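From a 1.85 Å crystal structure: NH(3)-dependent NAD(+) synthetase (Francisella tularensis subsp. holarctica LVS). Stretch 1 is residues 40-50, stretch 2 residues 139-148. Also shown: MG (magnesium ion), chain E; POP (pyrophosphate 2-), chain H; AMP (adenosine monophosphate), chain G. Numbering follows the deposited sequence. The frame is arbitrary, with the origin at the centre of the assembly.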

# COMPACT_ATOMS: atom_id res chain seq x y z
N ILE A 40 19.80 -1.82 -10.64
CA ILE A 40 19.94 -3.24 -10.94
C ILE A 40 18.72 -4.12 -10.58
O ILE A 40 18.40 -5.05 -11.31
CB ILE A 40 21.19 -3.82 -10.22
CG1 ILE A 40 21.49 -5.23 -10.72
CG2 ILE A 40 20.98 -3.86 -8.66
CD1 ILE A 40 21.91 -5.24 -12.14
N ASP A 41 18.04 -3.83 -9.46
CA ASP A 41 16.93 -4.70 -9.00
C ASP A 41 15.80 -4.66 -10.01
O ASP A 41 15.30 -5.70 -10.44
CB ASP A 41 16.36 -4.26 -7.63
CG ASP A 41 17.37 -4.32 -6.49
OD1 ASP A 41 18.27 -5.18 -6.52
OD2 ASP A 41 17.21 -3.49 -5.55
N SER A 42 15.42 -3.45 -10.42
CA SER A 42 14.32 -3.33 -11.38
C SER A 42 14.76 -3.78 -12.77
O SER A 42 13.96 -4.36 -13.51
CB SER A 42 13.72 -1.92 -11.43
OG SER A 42 14.74 -0.95 -11.64
N ALA A 43 16.04 -3.57 -13.10
CA ALA A 43 16.56 -4.06 -14.38
C ALA A 43 16.43 -5.60 -14.49
O ALA A 43 15.94 -6.16 -15.50
CB ALA A 43 18.01 -3.60 -14.59
N VAL A 44 16.90 -6.29 -13.44
CA VAL A 44 16.84 -7.77 -13.41
C VAL A 44 15.38 -8.25 -13.44
O VAL A 44 15.03 -9.13 -14.23
CB VAL A 44 17.62 -8.32 -12.17
CG1 VAL A 44 17.37 -9.84 -11.95
CG2 VAL A 44 19.16 -8.05 -12.31
N ALA A 45 14.55 -7.69 -12.56
CA ALA A 45 13.13 -8.05 -12.52
C ALA A 45 12.43 -7.87 -13.90
O ALA A 45 11.71 -8.77 -14.36
CB ALA A 45 12.43 -7.24 -11.42
N ALA A 46 12.69 -6.74 -14.57
CA ALA A 46 12.13 -6.50 -15.92
C ALA A 46 12.60 -7.55 -16.96
O ALA A 46 11.81 -8.10 -17.72
CB ALA A 46 12.46 -5.07 -16.41
N SER A 47 13.90 -7.82 -16.96
CA SER A 47 14.50 -8.83 -17.83
C SER A 47 13.88 -10.23 -17.64
O SER A 47 13.59 -10.92 -18.62
CB SER A 47 16.01 -8.89 -17.61
OG SER A 47 16.61 -7.62 -17.87
N LEU A 48 13.69 -10.63 -16.39
CA LEU A 48 13.01 -11.90 -16.11
C LEU A 48 11.58 -11.92 -16.64
O LEU A 48 11.15 -12.90 -17.27
CB LEU A 48 13.03 -12.20 -14.60
CG LEU A 48 14.40 -12.40 -13.94
CD1 LEU A 48 14.27 -12.33 -12.42
CD2 LEU A 48 15.04 -13.71 -14.35
N ALA A 49 10.84 -10.83 -16.40
CA ALA A 49 9.45 -10.74 -16.85
C ALA A 49 9.42 -10.92 -18.36
O ALA A 49 8.61 -11.72 -18.88
CB ALA A 49 8.85 -9.40 -16.50
N VAL A 50 10.29 -10.20 -19.06
CA VAL A 50 10.35 -10.27 -20.52
C VAL A 50 10.57 -11.70 -21.01
O VAL A 50 9.97 -12.11 -22.01
CB VAL A 50 11.40 -9.32 -21.11
CG1 VAL A 50 11.55 -9.58 -22.59
CG2 VAL A 50 10.95 -7.88 -20.87
N VAL A 139 1.67 -6.22 -10.83
CA VAL A 139 2.78 -5.32 -10.54
C VAL A 139 3.91 -6.10 -9.92
O VAL A 139 3.77 -6.70 -8.83
CB VAL A 139 2.35 -4.17 -9.56
CG1 VAL A 139 3.56 -3.29 -9.20
CG2 VAL A 139 1.24 -3.36 -10.16
N ILE A 140 5.05 -6.10 -10.60
CA ILE A 140 6.24 -6.75 -10.07
C ILE A 140 6.98 -5.83 -9.11
O ILE A 140 7.42 -4.74 -9.51
CB ILE A 140 7.21 -7.11 -11.19
CG1 ILE A 140 6.57 -8.13 -12.13
CG2 ILE A 140 8.54 -7.65 -10.53
CD1 ILE A 140 7.43 -8.51 -13.32
N GLY A 141 7.11 -6.26 -7.85
CA GLY A 141 7.93 -5.54 -6.87
C GLY A 141 9.37 -6.04 -6.94
O GLY A 141 9.61 -7.20 -7.22
N THR A 142 10.32 -5.14 -6.69
CA THR A 142 11.73 -5.44 -6.99
C THR A 142 12.58 -5.70 -5.74
O THR A 142 13.80 -5.88 -5.86
CB THR A 142 12.39 -4.31 -7.78
OG1 THR A 142 12.43 -3.15 -6.96
CG2 THR A 142 11.62 -4.01 -9.10
N ASP A 143 11.96 -5.67 -4.56
CA ASP A 143 12.66 -5.90 -3.26
C ASP A 143 13.51 -7.17 -3.30
O ASP A 143 13.01 -8.24 -3.70
CB ASP A 143 11.66 -5.99 -2.10
CG ASP A 143 10.68 -4.81 -2.09
OD1 ASP A 143 10.85 -3.90 -1.26
OD2 ASP A 143 9.75 -4.78 -2.94
N ASN A 144 14.79 -7.05 -2.93
CA ASN A 144 15.66 -8.21 -2.81
C ASN A 144 15.75 -8.56 -1.31
O ASN A 144 15.18 -7.83 -0.48
CB ASN A 144 17.05 -7.94 -3.43
CG ASN A 144 17.75 -6.75 -2.79
OD1 ASN A 144 17.86 -6.67 -1.57
ND2 ASN A 144 18.23 -5.81 -3.62
N ALA A 145 16.44 -9.66 -0.96
CA ALA A 145 16.48 -10.09 0.46
C ALA A 145 17.10 -9.06 1.39
O ALA A 145 16.68 -8.95 2.56
CB ALA A 145 17.16 -11.45 0.63
N CYS A 146 18.07 -8.29 0.88
CA CYS A 146 18.71 -7.22 1.68
C CYS A 146 17.76 -6.08 2.03
O CYS A 146 17.59 -5.71 3.21
CB CYS A 146 19.94 -6.64 0.99
SG CYS A 146 21.21 -7.88 0.55
N GLU A 147 17.14 -5.49 1.00
CA GLU A 147 16.13 -4.45 1.22
C GLU A 147 15.01 -4.93 2.13
O GLU A 147 14.62 -4.21 3.06
CB GLU A 147 15.57 -3.96 -0.12
CG GLU A 147 16.66 -3.54 -1.05
CD GLU A 147 16.16 -3.30 -2.48
OE1 GLU A 147 16.54 -2.26 -3.03
OE2 GLU A 147 15.37 -4.10 -3.03
N TRP A 148 14.52 -6.13 1.87
CA TRP A 148 13.48 -6.71 2.70
C TRP A 148 13.90 -6.77 4.20
O TRP A 148 13.25 -6.18 5.09
CB TRP A 148 13.03 -8.08 2.16
CG TRP A 148 11.63 -8.41 2.64
CD1 TRP A 148 11.26 -9.37 3.53
CD2 TRP A 148 10.42 -7.71 2.28
NE1 TRP A 148 9.90 -9.34 3.74
CE2 TRP A 148 9.36 -8.33 2.97
CE3 TRP A 148 10.13 -6.63 1.42
CZ2 TRP A 148 8.03 -7.92 2.84
CZ3 TRP A 148 8.79 -6.21 1.30
CH2 TRP A 148 7.76 -6.86 2.01
MG MG E . 16.29 -1.63 -5.12
P1 POP H . 16.68 -0.42 -8.14
O1 POP H . 16.36 -1.02 -9.49
O2 POP H . 15.81 -0.99 -7.07
O3 POP H . 16.59 1.10 -8.10
O POP H . 18.19 -0.87 -7.76
P2 POP H . 18.93 -0.39 -6.41
O4 POP H . 18.18 -0.92 -5.21
O5 POP H . 20.26 -1.09 -6.54
O6 POP H . 19.13 1.10 -6.34
P AMP G . 15.25 1.61 -4.73
O1P AMP G . 15.47 0.21 -4.21
O2P AMP G . 14.62 2.53 -3.67
O3P AMP G . 16.35 2.27 -5.49
O5' AMP G . 14.00 1.50 -5.78
C5' AMP G . 12.88 0.66 -5.44
C4' AMP G . 12.03 0.49 -6.69
O4' AMP G . 11.24 1.66 -6.95
C3' AMP G . 12.85 0.32 -7.96
O3' AMP G . 13.29 -1.03 -8.06
C2' AMP G . 11.83 0.69 -9.04
O2' AMP G . 10.99 -0.44 -9.36
C1' AMP G . 11.01 1.78 -8.35
N9 AMP G . 11.54 3.10 -8.76
C8 AMP G . 12.40 3.90 -8.07
N7 AMP G . 12.69 5.03 -8.76
C5 AMP G . 12.03 4.94 -9.94
C6 AMP G . 11.88 5.80 -11.13
N6 AMP G . 12.56 6.97 -11.21
N1 AMP G . 11.07 5.34 -12.10
C2 AMP G . 10.41 4.17 -12.05
N3 AMP G . 10.47 3.32 -10.98
C4 AMP G . 11.26 3.68 -9.93
O HOH W 1 14.32 -2.70 -4.98

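Residues 40-50 form a continuous stretch of α-helix, in which the backbone amides from Val44 to Val50 each donate to the carbonyl four residues earlier (for example Val44 N to Ile40 O, 2.9 Å). The second stretch approaches it largely as a loop and turns into a helix at Ala145, with Trp148 N donating to Asn144 O at 3.0 Å. The nearest CA atoms across the contact are those of Ser42 and Thr142, 5.5 Å apart. Here the CA-to-CB bond of Ser42 points sideways, that of Thr142 points toward the helix, and Thr142 CG2 packs 3.6 Å from Ser42 CA.

From this point the apolar part of the contact follows the helix. Ala45 and Ala49, one turn apart, both direct their CB atoms toward the loop and meet Ile140. Ala45 CB lies 4.0 Å from Ile140 CG2, while Ala49 CB lies 3.6 Å from Ile140 CD1, so the isoleucine, with chi1 m and chi2 t, spans the two alanines. Ala45 CB also touches Thr142 CG2 at 4.1 Å. Between these residues, Gly141 contributes almost nothing to the contact.

At the other end the contact is polar and centred on Asp41. Its CB rests 3.5 Å from Thr142 O, and its carboxylate reaches the start of the second helix, where Asn144 ND2 donates to Asp41 OD1 (3.0 Å, 151°). Asn144 is also the N-cap: its OD1 accepts from Glu147 N at 2.9 Å, and its own backbone N donates to Glu147 OE2 at 3.0 Å. The reciprocal pair ties the Glu147 side chain back to the cap, so one asparagine joins the helix start to the first stretch.

Asp41 OD2 and Glu147 OE1 stand only 2.9 Å apart but are not hydrogen-bonded; the magnesium ion binds both, at 2.1 Å from Asp41 OD2 and 2.2 Å from Glu147 OE1. The metal thus bridges two carboxylates that would otherwise repel each other. Pyrophosphate O2 and O4, AMP O1P and a water complete its six ligands. That water, 2.2 Å from MG, donates to Glu147 OE2 (2.6 Å) and is hydrogen-bonded to Thr142 OG1 (2.8 Å), linking the metal to the loop.

Ser42 extends the polar end onto the pyrophosphate: its N and OG donate to POP O1 at 2.8 and 2.7 Å. Thr142 OG1 lies 2.5 Å from AMP O3'. The two residues with the nearest CA atoms also face the bound groups.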